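Local coordinates for putative transcriptional regulator protein, LacI family (Rhizobium etli, PDB 3MIZ) that probably regulates transcription as a LacI-family repressor that binds cis-regulatory DNA, at residues A[131-136]-A[194-199]; A[61-66]-A[89-94]; A[230-235]-A[249-254]; A[180-185]-A[209-214]. One frame throughout, in Å; residues are numbered along the deposited sequence.

Interaction 1 of 4, residues A[131-136]-A[194-199]; sequences HRRIGY and QDDRPT
Two flat groups meet the loop 194-199 here. The imidazole of His-131 is approached at its edge, near the ring plane, by the side chain of Thr-199; the guanidinium of Arg-133 carries CB of Asp-196 over one face, displaced toward the rim, and has the carbonyl O of Arg-197 at its edge. ND1 of His-131 and OG1 of Thr-199 are joined by a short, nearly straight hydrogen bond of 2.7 Å (angle 172°). Thr-199 puts its hydroxyl there by taking the crowded position between backbone N and carbonyl carbon (chi1 64°). NE2 on the far side of the same ring is hydrogen-bonded to O of Ala-291, so both nitrogens are engaged and the ring's rotation is fixed. The Arg-133 chain runs extended from CG to NE and ends in a loose salt bridge, NH2 to OD1 of Asp-196 at 3.3 Å, with guanidinium and carboxylate planes 68° apart rather than paired side by side. Between these two ends the backbones join: N of Thr-199 donates to O of Arg-133 at 3.0 Å, in the carbonyl plane, and CB of Pro-198 lies 3.8 Å from N of Gly-135. Past this point strand 134-138 runs parallel to strand 200-203 in the mixed sheet, Gly-135 bonding with Ala-200 and Met-202, while helix 144-160 packs on Ile-134 and helix 184-192 on Pro-198.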
loop_
_atom_site.group_PDB
_atom_site.type_symbol
_atom_site.label_atom_id
_atom_site.label_comp_id
_atom_site.label_asym_id
_atom_site.label_seq_id
_atom_site.Cartn_x
_atom_site.Cartn_y
_atom_site.Cartn_z
ATOM N N HIS A 131 11.428 18.703 24.295
ATOM C CA HIS A 131 10.781 17.527 24.870
ATOM C C HIS A 131 11.718 16.728 25.768
ATOM O O HIS A 131 12.867 16.454 25.409
ATOM C CB HIS A 131 10.218 16.650 23.745
ATOM C CG HIS A 131 9.202 17.351 22.899
ATOM N ND1 HIS A 131 7.915 17.590 23.331
ATOM C CD2 HIS A 131 9.295 17.904 21.666
ATOM C CE1 HIS A 131 7.259 18.262 22.401
ATOM N NE2 HIS A 131 8.073 18.466 21.381
ATOM N N ARG A 132 11.214 16.352 26.938
ATOM C CA ARG A 132 12.012 15.619 27.911
ATOM C C ARG A 132 11.305 14.357 28.391
ATOM O O ARG A 132 11.946 13.442 28.914
ATOM C CB ARG A 132 12.337 16.539 29.091
ATOM C CG ARG A 132 13.055 17.827 28.684
ATOM C CD ARG A 132 14.512 17.576 28.341
ATOM N NE ARG A 132 15.249 18.801 28.029
ATOM C CZ ARG A 132 15.347 19.330 26.813
ATOM N NH1 ARG A 132 14.750 18.745 25.781
ATOM N NH2 ARG A 132 16.056 20.442 26.620
ATOM N N ARG A 133 9.985 14.327 28.235
ATOM C CA ARG A 133 9.184 13.156 28.583
ATOM C C ARG A 133 8.712 12.663 27.214
ATOM O O ARG A 133 7.771 13.219 26.643
ATOM C CB ARG A 133 7.968 13.538 29.427
ATOM C CG ARG A 133 8.272 14.092 30.805
ATOM C CD ARG A 133 6.965 14.416 31.517
ATOM N NE ARG A 133 7.156 14.843 32.901
ATOM C CZ ARG A 133 6.166 15.209 33.709
ATOM N NH1 ARG A 133 4.914 15.202 33.270
ATOM N NH2 ARG A 133 6.425 15.580 34.956
ATOM N N ILE A 134 9.372 11.635 26.686
ATOM C CA ILE A 134 9.041 11.114 25.361
ATOM C C ILE A 134 8.480 9.699 25.376
ATOM O O ILE A 134 8.948 8.844 26.127
ATOM C CB ILE A 134 10.294 11.097 24.452
ATOM C CG1 ILE A 134 11.015 12.445 24.520
ATOM C CG2 ILE A 134 9.893 10.755 23.022
ATOM C CD1 ILE A 134 10.214 13.580 23.976
ATOM N N GLY A 135 7.479 9.460 24.533
ATOM C CA GLY A 135 6.889 8.138 24.442
ATOM C C GLY A 135 7.321 7.485 23.143
ATOM O O GLY A 135 7.646 8.167 22.174
ATOM N N TYR A 136 7.344 6.158 23.122
ATOM C CA TYR A 136 7.725 5.423 21.925
ATOM C C TYR A 136 6.874 4.155 21.872
ATOM O O TYR A 136 6.928 3.327 22.780
ATOM C CB TYR A 136 9.214 5.049 21.971
ATOM C CG TYR A 136 9.725 4.446 20.680
ATOM C CD1 TYR A 136 10.286 5.247 19.681
ATOM C CD2 TYR A 136 9.573 3.083 20.421
ATOM C CE1 TYR A 136 10.675 4.702 18.447
ATOM C CE2 TYR A 136 9.954 2.530 19.195
ATOM C CZ TYR A 136 10.500 3.346 18.213
ATOM O OH TYR A 136 10.833 2.809 16.991
ATOM N N GLN A 194 -1.661 8.625 31.403
ATOM C CA GLN A 194 -0.733 8.585 32.524
ATOM C C GLN A 194 -0.733 9.947 33.205
ATOM O O GLN A 194 -0.981 10.971 32.566
ATOM C CB GLN A 194 0.686 8.278 32.038
ATOM C CG GLN A 194 0.886 6.898 31.444
ATOM C CD GLN A 194 2.313 6.687 30.975
ATOM O OE1 GLN A 194 2.807 7.411 30.113
ATOM N NE2 GLN A 194 2.984 5.693 31.543
ATOM N N ASP A 195 -0.453 9.956 34.504
ATOM C CA ASP A 195 -0.411 11.202 35.259
ATOM C C ASP A 195 0.725 12.080 34.737
ATOM O O ASP A 195 0.577 13.295 34.622
ATOM C CB ASP A 195 -0.233 10.903 36.749
ATOM C CG ASP A 195 -1.443 10.195 37.344
ATOM O OD1 ASP A 195 -2.539 10.800 37.360
ATOM O OD2 ASP A 195 -1.300 9.034 37.788
ATOM N N ASP A 196 1.857 11.458 34.417
ATOM C CA ASP A 196 2.996 12.188 33.868
ATOM C C ASP A 196 3.027 11.936 32.359
ATOM O O ASP A 196 3.924 11.275 31.840
ATOM C CB ASP A 196 4.307 11.720 34.506
ATOM C CG ASP A 196 4.486 12.242 35.920
ATOM O OD1 ASP A 196 4.257 13.452 36.135
ATOM O OD2 ASP A 196 4.864 11.451 36.812
ATOM N N ARG A 197 2.023 12.479 31.680
ATOM C CA ARG A 197 1.832 12.350 30.234
ATOM C C ARG A 197 3.008 12.828 29.383
ATOM O O ARG A 197 3.505 13.934 29.571
ATOM C CB ARG A 197 0.570 13.134 29.850
ATOM C CG ARG A 197 0.125 13.033 28.406
ATOM C CD ARG A 197 -1.237 13.696 28.229
ATOM N NE ARG A 197 -1.179 15.152 28.357
ATOM C CZ ARG A 197 -2.231 15.919 28.635
ATOM N NH1 ARG A 197 -3.424 15.370 28.818
ATOM N NH2 ARG A 197 -2.097 17.237 28.726
ATOM N N PRO A 198 3.485 11.992 28.441
ATOM C CA PRO A 198 4.604 12.477 27.625
ATOM C C PRO A 198 4.155 13.643 26.738
ATOM O O PRO A 198 2.981 13.729 26.369
ATOM C CB PRO A 198 5.014 11.238 26.817
ATOM C CG PRO A 198 3.758 10.415 26.766
ATOM C CD PRO A 198 3.199 10.575 28.160
ATOM N N THR A 199 5.084 14.539 26.412
ATOM C CA THR A 199 4.779 15.698 25.577
ATOM C C THR A 199 4.977 15.382 24.100
ATOM O O THR A 199 4.501 16.109 23.233
ATOM C CB THR A 199 5.669 16.918 25.953
ATOM O OG1 THR A 199 7.044 16.614 25.690
ATOM C CG2 THR A 199 5.511 17.254 27.432
#

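Interaction 2 of 4, residues A[61-66]-A[89-94]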
loop_
_atom_site.group_PDB
_atom_site.type_symbol
_atom_site.label_atom_id
_atom_site.label_comp_id
_atom_site.label_asym_id
_atom_site.label_seq_id
_atom_site.Cartn_x
_atom_site.Cartn_y
_atom_site.Cartn_z
ATOM N N GLU A 61 13.202 -22.634 -6.935
ATOM C CA GLU A 61 12.563 -22.812 -8.232
ATOM C C GLU A 61 12.574 -21.511 -9.042
ATOM O O GLU A 61 12.708 -21.534 -10.269
ATOM C CB GLU A 61 11.126 -23.302 -8.014
ATOM C CG GLU A 61 10.202 -23.194 -9.211
ATOM C CD GLU A 61 8.826 -23.776 -8.921
ATOM O OE1 GLU A 61 8.252 -23.450 -7.859
ATOM O OE2 GLU A 61 8.313 -24.558 -9.755
ATOM N N ILE A 62 12.438 -20.378 -8.359
ATOM C CA ILE A 62 12.438 -19.091 -9.052
ATOM C C ILE A 62 13.803 -18.761 -9.636
ATOM O O ILE A 62 13.892 -18.226 -10.737
ATOM C CB ILE A 62 11.983 -17.952 -8.122
ATOM C CG1 ILE A 62 10.485 -18.103 -7.839
ATOM C CG2 ILE A 62 12.284 -16.591 -8.764
ATOM C CD1 ILE A 62 9.935 -17.128 -6.825
ATOM N N TRP A 63 14.868 -19.074 -8.904
ATOM C CA TRP A 63 16.212 -18.814 -9.405
ATOM C C TRP A 63 16.445 -19.665 -10.652
ATOM O O TRP A 63 17.037 -19.210 -11.637
ATOM C CB TRP A 63 17.263 -19.166 -8.355
ATOM C CG TRP A 63 17.418 -18.135 -7.280
ATOM C CD1 TRP A 63 16.848 -18.143 -6.037
ATOM C CD2 TRP A 63 18.211 -16.947 -7.353
ATOM N NE1 TRP A 63 17.247 -17.027 -5.328
ATOM C CE2 TRP A 63 18.086 -16.279 -6.113
ATOM C CE3 TRP A 63 19.023 -16.381 -8.348
ATOM C CZ2 TRP A 63 18.741 -15.075 -5.840
ATOM C CZ3 TRP A 63 19.675 -15.178 -8.076
ATOM C CH2 TRP A 63 19.529 -14.540 -6.830
ATOM N N LYS A 64 15.978 -20.909 -10.585
ATOM C CA LYS A 64 16.107 -21.850 -11.687
ATOM C C LYS A 64 15.369 -21.270 -12.894
ATOM O O LYS A 64 15.874 -21.291 -14.015
ATOM C CB LYS A 64 15.499 -23.196 -11.281
ATOM C CG LYS A 64 16.155 -24.401 -11.912
ATOM C CD LYS A 64 15.715 -25.689 -11.222
ATOM C CE LYS A 64 16.103 -25.710 -9.742
ATOM N NZ LYS A 64 17.578 -25.611 -9.533
HETATM N N MSE A 65 14.171 -20.749 -12.653
HETATM C CA MSE A 65 13.375 -20.144 -13.717
HETATM C C MSE A 65 14.112 -18.976 -14.362
HETATM O O MSE A 65 14.133 -18.848 -15.589
HETATM C CB MSE A 65 12.031 -19.652 -13.173
HETATM C CG MSE A 65 11.329 -18.638 -14.082
HETATM SE SE MSE A 65 9.492 -18.351 -13.578
HETATM C CE MSE A 65 8.794 -19.988 -14.325
ATOM N N PHE A 66 14.709 -18.114 -13.544
ATOM C CA PHE A 66 15.427 -16.969 -14.089
ATOM C C PHE A 66 16.627 -17.380 -14.932
ATOM O O PHE A 66 16.903 -16.764 -15.962
ATOM C CB PHE A 66 15.861 -16.008 -12.976
ATOM C CG PHE A 66 14.772 -15.062 -12.537
ATOM C CD1 PHE A 66 13.804 -14.631 -13.442
ATOM C CD2 PHE A 66 14.727 -14.579 -11.236
ATOM C CE1 PHE A 66 12.807 -13.732 -13.057
ATOM C CE2 PHE A 66 13.731 -13.677 -10.843
ATOM C CZ PHE A 66 12.773 -13.256 -11.752
ATOM N N GLY A 89 20.058 -22.380 -4.731
ATOM C CA GLY A 89 20.465 -23.710 -5.152
ATOM C C GLY A 89 21.808 -23.658 -5.856
ATOM O O GLY A 89 22.783 -23.174 -5.287
ATOM N N ASP A 90 21.862 -24.136 -7.097
ATOM C CA ASP A 90 23.110 -24.141 -7.861
ATOM C C ASP A 90 23.208 -23.009 -8.879
ATOM O O ASP A 90 24.191 -22.917 -9.616
ATOM C CB ASP A 90 23.279 -25.475 -8.594
ATOM C CG ASP A 90 23.474 -26.634 -7.650
ATOM O OD1 ASP A 90 24.371 -26.542 -6.785
ATOM O OD2 ASP A 90 22.736 -27.637 -7.773
ATOM N N VAL A 91 22.192 -22.154 -8.916
ATOM C CA VAL A 91 22.163 -21.039 -9.855
ATOM C C VAL A 91 23.131 -19.913 -9.503
ATOM O O VAL A 91 23.253 -19.509 -8.345
ATOM C CB VAL A 91 20.736 -20.451 -9.968
ATOM C CG1 VAL A 91 20.746 -19.222 -10.860
ATOM C CG2 VAL A 91 19.791 -21.500 -10.527
ATOM N N SER A 92 23.808 -19.408 -10.528
ATOM C CA SER A 92 24.761 -18.321 -10.382
ATOM C C SER A 92 24.411 -17.205 -11.359
ATOM O O SER A 92 24.567 -17.356 -12.573
ATOM C CB SER A 92 26.180 -18.819 -10.660
ATOM O OG SER A 92 27.094 -17.737 -10.702
ATOM N N ILE A 93 23.930 -16.086 -10.826
ATOM C CA ILE A 93 23.560 -14.932 -11.640
ATOM C C ILE A 93 23.978 -13.682 -10.877
ATOM O O ILE A 93 23.814 -13.627 -9.658
ATOM C CB ILE A 93 22.028 -14.857 -11.854
ATOM C CG1 ILE A 93 21.521 -16.136 -12.523
ATOM C CG2 ILE A 93 21.682 -13.628 -12.691
ATOM C CD1 ILE A 93 20.015 -16.157 -12.742
ATOM N N PRO A 94 24.531 -12.671 -11.574
ATOM C CA PRO A 94 24.943 -11.443 -10.879
ATOM C C PRO A 94 23.751 -10.953 -10.059
ATOM O O PRO A 94 22.645 -10.824 -10.590
ATOM C CB PRO A 94 25.282 -10.498 -12.025
ATOM C CG PRO A 94 25.852 -11.436 -13.056
ATOM C CD PRO A 94 24.888 -12.612 -13.004
#
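Trp-63 and Phe-66 both carry CG anti to the carbonyl carbon (chi1 -78° and -82°), and Val-91 has CG1 anti to its backbone N (chi1 175°), which turns both of its methyls to the helix. CG2 of Val-91 lies 3.7 Å from the carbonyl O of Trp-63, and the two CB atoms, of Trp-63 and Val-91, are 4.0 Å apart. Ile-93 adds a second point: its CB sits at the edge of the indole, 4.5 Å from CZ3 of Trp-63, and its CD1 reaches CB of Phe-66 at 4.2 Å. The loop leading into strand 95-97, an outermost strand of the parallel sheet, is thus laid against helix 56-68 of this Rossmann-like half, where Trp-63 and Phe-66 also pack on strands 15-20 and 73-78. An alanine at Val-91 would remove both methyls and would probably loosen the loop's packing against the helix backbone and the indole. NE1 of Trp-63 is hydrogen-bonded to Glu-59, one turn earlier, which holds the indole's orientation.

Interaction 3 of 4, residues A[230-235]-A[249-254]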
loop_
_atom_site.group_PDB
_atom_site.type_symbol
_atom_site.label_atom_id
_atom_site.label_comp_id
_atom_site.label_asym_id
_atom_site.label_seq_id
_atom_site.Cartn_x
_atom_site.Cartn_y
_atom_site.Cartn_z
ATOM N N VAL A 230 5.632 12.070 15.886
ATOM C CA VAL A 230 6.481 11.894 14.716
ATOM C C VAL A 230 6.369 10.418 14.325
ATOM O O VAL A 230 6.070 9.574 15.167
ATOM C CB VAL A 230 7.973 12.274 14.996
ATOM C CG1 VAL A 230 8.063 13.767 15.373
ATOM C CG2 VAL A 230 8.550 11.415 16.120
ATOM N N GLY A 231 6.560 10.113 13.046
ATOM C CA GLY A 231 6.458 8.727 12.615
ATOM C C GLY A 231 7.752 8.229 12.006
ATOM O O GLY A 231 8.828 8.706 12.357
ATOM N N PHE A 232 7.648 7.251 11.107
ATOM C CA PHE A 232 8.815 6.711 10.431
ATOM C C PHE A 232 8.385 5.993 9.151
ATOM O O PHE A 232 7.385 5.262 9.157
ATOM C CB PHE A 232 9.564 5.733 11.345
ATOM C CG PHE A 232 11.033 5.625 11.042
ATOM C CD1 PHE A 232 11.473 5.130 9.813
ATOM C CD2 PHE A 232 11.981 6.030 11.982
ATOM C CE1 PHE A 232 12.836 5.038 9.521
ATOM C CE2 PHE A 232 13.351 5.942 11.703
ATOM C CZ PHE A 232 13.778 5.445 10.469
ATOM N N ASP A 233 9.147 6.228 8.081
ATOM C CA ASP A 233 8.971 5.633 6.744
ATOM C C ASP A 233 8.635 6.626 5.630
ATOM O O ASP A 233 9.091 6.488 4.498
ATOM C CB ASP A 233 7.845 4.593 6.715
ATOM C CG ASP A 233 8.146 3.342 7.515
ATOM O OD1 ASP A 233 9.240 3.214 8.104
ATOM O OD2 ASP A 233 7.243 2.482 7.550
ATOM N N ASP A 234 7.820 7.618 5.984
ATOM C CA ASP A 234 7.241 8.599 5.068
ATOM C C ASP A 234 6.393 7.829 4.068
ATOM O O ASP A 234 6.593 7.901 2.851
ATOM C CB ASP A 234 8.252 9.472 4.320
ATOM C CG ASP A 234 7.565 10.672 3.628
ATOM O OD1 ASP A 234 6.535 11.156 4.162
ATOM O OD2 ASP A 234 8.038 11.136 2.568
ATOM N N PHE A 235 5.464 7.054 4.615
ATOM C CA PHE A 235 4.516 6.267 3.836
ATOM C C PHE A 235 3.495 7.316 3.408
ATOM O O PHE A 235 2.605 7.662 4.179
ATOM C CB PHE A 235 3.880 5.199 4.740
ATOM C CG PHE A 235 2.834 4.346 4.064
ATOM C CD1 PHE A 235 2.914 4.043 2.709
ATOM C CD2 PHE A 235 1.786 3.808 4.807
ATOM C CE1 PHE A 235 1.966 3.213 2.103
ATOM C CE2 PHE A 235 0.835 2.976 4.213
ATOM C CZ PHE A 235 0.926 2.677 2.856
ATOM N N ALA A 249 10.676 10.272 9.209
ATOM C CA ALA A 249 11.986 9.949 8.653
ATOM C C ALA A 249 11.653 9.123 7.417
ATOM O O ALA A 249 10.997 8.082 7.514
ATOM C CB ALA A 249 12.798 9.128 9.649
ATOM N N ALA A 250 12.087 9.588 6.254
ATOM C CA ALA A 250 11.772 8.891 5.023
ATOM C C ALA A 250 12.723 7.758 4.698
ATOM O O ALA A 250 13.935 7.954 4.621
ATOM C CB ALA A 250 11.748 9.871 3.865
ATOM N N LEU A 251 12.174 6.565 4.512
ATOM C CA LEU A 251 13.014 5.441 4.127
ATOM C C LEU A 251 13.281 5.773 2.663
ATOM O O LEU A 251 12.345 6.058 1.911
ATOM C CB LEU A 251 12.246 4.125 4.251
ATOM C CG LEU A 251 12.082 3.519 5.649
ATOM C CD1 LEU A 251 11.118 2.335 5.568
ATOM C CD2 LEU A 251 13.437 3.072 6.186
ATOM N N PRO A 252 14.560 5.773 2.246
ATOM C CA PRO A 252 14.956 6.082 0.869
ATOM C C PRO A 252 14.701 4.941 -0.125
ATOM O O PRO A 252 15.583 4.568 -0.899
ATOM C CB PRO A 252 16.442 6.405 1.019
ATOM C CG PRO A 252 16.866 5.419 2.060
ATOM C CD PRO A 252 15.746 5.509 3.085
ATOM N N TYR A 253 13.484 4.412 -0.111
ATOM C CA TYR A 253 13.122 3.312 -0.992
ATOM C C TYR A 253 13.347 3.579 -2.469
ATOM O O TYR A 253 13.982 2.781 -3.153
ATOM C CB TYR A 253 11.664 2.900 -0.762
ATOM C CG TYR A 253 11.483 2.034 0.462
ATOM C CD1 TYR A 253 12.519 1.213 0.909
ATOM C CD2 TYR A 253 10.274 2.000 1.153
ATOM C CE1 TYR A 253 12.359 0.379 2.008
ATOM C CE2 TYR A 253 10.103 1.159 2.263
ATOM C CZ TYR A 253 11.153 0.355 2.676
ATOM O OH TYR A 253 11.004 -0.501 3.745
ATOM N N TYR A 254 12.818 4.693 -2.962
ATOM C CA TYR A 254 12.975 5.038 -4.364
ATOM C C TYR A 254 14.458 5.063 -4.746
ATOM O O TYR A 254 14.857 4.472 -5.755
ATOM C CB TYR A 254 12.329 6.402 -4.644
ATOM C CG TYR A 254 12.402 6.818 -6.095
ATOM C CD1 TYR A 254 11.619 6.189 -7.064
ATOM C CD2 TYR A 254 13.283 7.814 -6.504
ATOM C CE1 TYR A 254 11.722 6.540 -8.409
ATOM C CE2 TYR A 254 13.392 8.175 -7.842
ATOM C CZ TYR A 254 12.611 7.534 -8.791
ATOM O OH TYR A 254 12.740 7.875 -10.122
HETATM O O HOH W 1 9.857 6.880 1.934
#
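This contact lies at one of the crossovers between the two halves of a periplasmic-binding-protein-like fold, where the chain leaves strand 248-250 of one half, beside the loop after strand 228-230, and enters helix 253-268, which packs on helix 30-42 of the other. A single beta bridge pairs Asp-233 with Ala-250. N of Asp-233 donates to O of Ala-249 at 2.7 Å, nearly along the C=O axis, and N of Leu-251 returns to O of Asp-233 at 3.1 Å from above that carbonyl's plane. One water donates to O of Asp-233 and O of Leu-251, so the first of these carbonyls is gripped twice. Beside the bridge the Phe-232 ring receives CB of Ala-249 squarely over one face, a CH-pi contact of 3.8 Å to the centroid, while CD2 of Leu-251 stands at the ring's edge, 3.9 Å from CE1 of Phe-232. Asp-233 and Leu-251 run side by side, OD1 of the one 3.3 Å from CD1 of the other. Asp-234, with CG anti to its backbone N (chi1 -167°), packs its CB against CB of Ala-250 at 3.5 Å and sends OD1 to a salt bridge with Arg-287 and a hydrogen bond with Thr-239. Arg-149 forms a cation-pi contact with Phe-232 but only a long, weak ion pair with OD1 of Asp-233, so it would probably stabilise that carboxylate's charge less than Arg-287 does that of Asp-234.

Interaction 4 of 4, residues A[180-185]-A[209-214]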
loop_
_atom_site.group_PDB
_atom_site.type_symbol
_atom_site.label_atom_id
_atom_site.label_comp_id
_atom_site.label_asym_id
_atom_site.label_seq_id
_atom_site.Cartn_x
_atom_site.Cartn_y
_atom_site.Cartn_z
ATOM N N GLU A 180 -0.677 -9.157 12.486
ATOM C CA GLU A 180 -0.453 -8.987 13.905
ATOM C C GLU A 180 -1.669 -8.758 14.774
ATOM O O GLU A 180 -2.761 -8.422 14.308
ATOM C CB GLU A 180 0.522 -7.829 14.144
ATOM C CG GLU A 180 1.892 -8.054 13.548
ATOM C CD GLU A 180 2.158 -7.178 12.341
ATOM O OE1 GLU A 180 1.224 -6.972 11.533
ATOM O OE2 GLU A 180 3.308 -6.707 12.202
ATOM N N ASN A 181 -1.443 -8.975 16.061
ATOM C CA ASN A 181 -2.425 -8.731 17.099
ATOM C C ASN A 181 -2.057 -7.259 17.261
ATOM O O ASN A 181 -0.952 -6.944 17.681
ATOM C CB ASN A 181 -2.049 -9.570 18.324
ATOM C CG ASN A 181 -2.809 -9.185 19.568
ATOM O OD1 ASN A 181 -3.892 -8.601 19.511
ATOM N ND2 ASN A 181 -2.245 -9.536 20.718
ATOM N N ASN A 182 -2.963 -6.364 16.889
ATOM C CA ASN A 182 -2.664 -4.936 16.926
ATOM C C ASN A 182 -3.432 -4.145 17.987
ATOM O O ASN A 182 -4.657 -4.113 17.983
ATOM C CB ASN A 182 -2.916 -4.365 15.527
ATOM C CG ASN A 182 -2.513 -2.912 15.405
ATOM O OD1 ASN A 182 -2.999 -2.061 16.153
ATOM N ND2 ASN A 182 -1.626 -2.616 14.454
ATOM N N TYR A 183 -2.697 -3.500 18.889
ATOM C CA TYR A 183 -3.315 -2.729 19.968
ATOM C C TYR A 183 -2.681 -1.352 20.139
ATOM O O TYR A 183 -2.535 -0.862 21.265
ATOM C CB TYR A 183 -3.218 -3.503 21.294
ATOM C CG TYR A 183 -1.897 -4.216 21.505
ATOM C CD1 TYR A 183 -1.676 -5.480 20.961
ATOM C CD2 TYR A 183 -0.854 -3.619 22.223
ATOM C CE1 TYR A 183 -0.453 -6.137 21.120
ATOM C CE2 TYR A 183 0.375 -4.269 22.389
ATOM C CZ TYR A 183 0.566 -5.530 21.830
ATOM O OH TYR A 183 1.774 -6.187 21.968
ATOM N N VAL A 184 -2.319 -0.723 19.024
ATOM C CA VAL A 184 -1.681 0.592 19.066
ATOM C C VAL A 184 -2.581 1.636 19.727
ATOM O O VAL A 184 -2.139 2.370 20.610
ATOM C CB VAL A 184 -1.300 1.081 17.641
ATOM C CG1 VAL A 184 -0.564 2.399 17.727
ATOM C CG2 VAL A 184 -0.423 0.033 16.940
ATOM N N PHE A 185 -3.840 1.699 19.304
ATOM C CA PHE A 185 -4.779 2.667 19.874
ATOM C C PHE A 185 -4.880 2.526 21.396
ATOM O O PHE A 185 -4.800 3.518 22.134
ATOM C CB PHE A 185 -6.173 2.480 19.266
ATOM C CG PHE A 185 -7.214 3.404 19.841
ATOM C CD1 PHE A 185 -7.279 4.738 19.445
ATOM C CD2 PHE A 185 -8.112 2.942 20.802
ATOM C CE1 PHE A 185 -8.217 5.600 19.996
ATOM C CE2 PHE A 185 -9.058 3.798 21.365
ATOM C CZ PHE A 185 -9.111 5.132 20.961
ATOM N N ALA A 209 0.874 5.665 13.432
ATOM C CA ALA A 209 0.542 7.037 13.824
ATOM C C ALA A 209 -0.937 7.335 13.662
ATOM O O ALA A 209 -1.480 8.163 14.385
ATOM C CB ALA A 209 1.365 8.045 13.020
ATOM N N ILE A 210 -1.592 6.674 12.709
ATOM C CA ILE A 210 -3.015 6.905 12.519
ATOM C C ILE A 210 -3.755 6.649 13.835
ATOM O O ILE A 210 -4.586 7.450 14.251
ATOM C CB ILE A 210 -3.619 5.974 11.444
ATOM C CG1 ILE A 210 -3.005 6.273 10.072
ATOM C CG2 ILE A 210 -5.140 6.188 11.374
ATOM C CD1 ILE A 210 -3.355 5.223 9.013
ATOM N N GLN A 211 -3.447 5.529 14.483
ATOM C CA GLN A 211 -4.105 5.175 15.744
ATOM C C GLN A 211 -3.735 6.091 16.903
ATOM O O GLN A 211 -4.558 6.325 17.798
ATOM C CB GLN A 211 -3.789 3.724 16.115
ATOM C CG GLN A 211 -4.345 2.729 15.108
ATOM C CD GLN A 211 -4.167 1.296 15.552
ATOM O OE1 GLN A 211 -4.676 0.892 16.605
ATOM N NE2 GLN A 211 -3.446 0.517 14.755
ATOM N N ILE A 212 -2.503 6.599 16.894
ATOM C CA ILE A 212 -2.032 7.501 17.944
ATOM C C ILE A 212 -2.700 8.882 17.789
ATOM O O ILE A 212 -2.999 9.555 18.775
ATOM C CB ILE A 212 -0.489 7.639 17.894
ATOM C CG1 ILE A 212 0.147 6.250 18.051
ATOM C CG2 ILE A 212 -0.001 8.551 19.023
ATOM C CD1 ILE A 212 1.642 6.212 17.857
ATOM N N TYR A 213 -2.918 9.312 16.550
ATOM C CA TYR A 213 -3.584 10.597 16.314
ATOM C C TYR A 213 -4.996 10.503 16.875
ATOM O O TYR A 213 -5.460 11.402 17.575
ATOM C CB TYR A 213 -3.682 10.896 14.813
ATOM C CG TYR A 213 -2.592 11.795 14.268
ATOM C CD1 TYR A 213 -1.245 11.469 14.413
ATOM C CD2 TYR A 213 -2.919 12.946 13.548
ATOM C CE1 TYR A 213 -0.245 12.263 13.850
ATOM C CE2 TYR A 213 -1.931 13.743 12.975
ATOM C CZ TYR A 213 -0.599 13.397 13.129
ATOM O OH TYR A 213 0.376 14.173 12.545
ATOM N N ILE A 214 -5.678 9.409 16.551
ATOM C CA ILE A 214 -7.050 9.205 17.003
ATOM C C ILE A 214 -7.114 9.056 18.521
ATOM O O ILE A 214 -8.016 9.594 19.168
ATOM C CB ILE A 214 -7.684 7.979 16.307
ATOM C CG1 ILE A 214 -7.711 8.227 14.785
ATOM C CG2 ILE A 214 -9.103 7.736 16.828
ATOM C CD1 ILE A 214 -8.360 7.135 13.991
HETATM O O HOH W 2 -5.623 -1.409 17.511
#
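Gln-211 leaves helix 206-217 with CG anti to the carbonyl carbon (chi1 -64°) and then runs extended across the start of helix 184-192. Its CB lies 3.8 Å from CG1 of Val-184, and CD passes 3.6 Å from CB of the same valine, the two side chains crossing at about a right angle. At the tip OE1 accepts from N of Phe-185 at 2.9 Å, the donor standing above the carbonyl plane; a water within hydrogen-bonding distance of OE1 and of O of Asn-182 has more acceptors nearby than protons. NE2 donates to OD1 of Asn-182 at 3.0 Å, tip to tip, with the two amide planes 26° apart. That OD1 also accepts from N of Val-184 at 3.2 Å. CE1 of Phe-185 meets CG2 of Ile-214 at 3.9 Å, again crosswise. A leucine at Gln-211 would lose both hydrogen bonds of the side-chain amide, and would probably leave N of Phe-185 and OD1 of Asn-182 less well held. Lys-243 of the second subunit packs on Phe-185 and Gln-211, so the site borders the dimer interface. Asn-182 OD1 bonded to N two residues on is an Asx turn, leading into helix 184-192 and bridged by the glutamine to helix 206-217.

In the fold
The chain divides into two alpha/beta halves, and the contacts sample both. Interaction 2 lies in the half holding the parallel sheet of strands 46-51, 15-20, 73-78 and 95-97; interactions 1 and 4 lie in the other, on the opposite side of the chain's centre, their centres 51 and 41 Å from that of interaction 2. Interactions 1 and 4 reach the same five-stranded sheet, their centres 17 Å apart, and their segments alternate along the chain. Interaction 3 is the central one, 7 Å from the chain's centre, its nearest atoms about 5 Å from interaction 4 and about 6 Å from interaction 1. In LacI-family relatives effectors bind in the cleft between the halves.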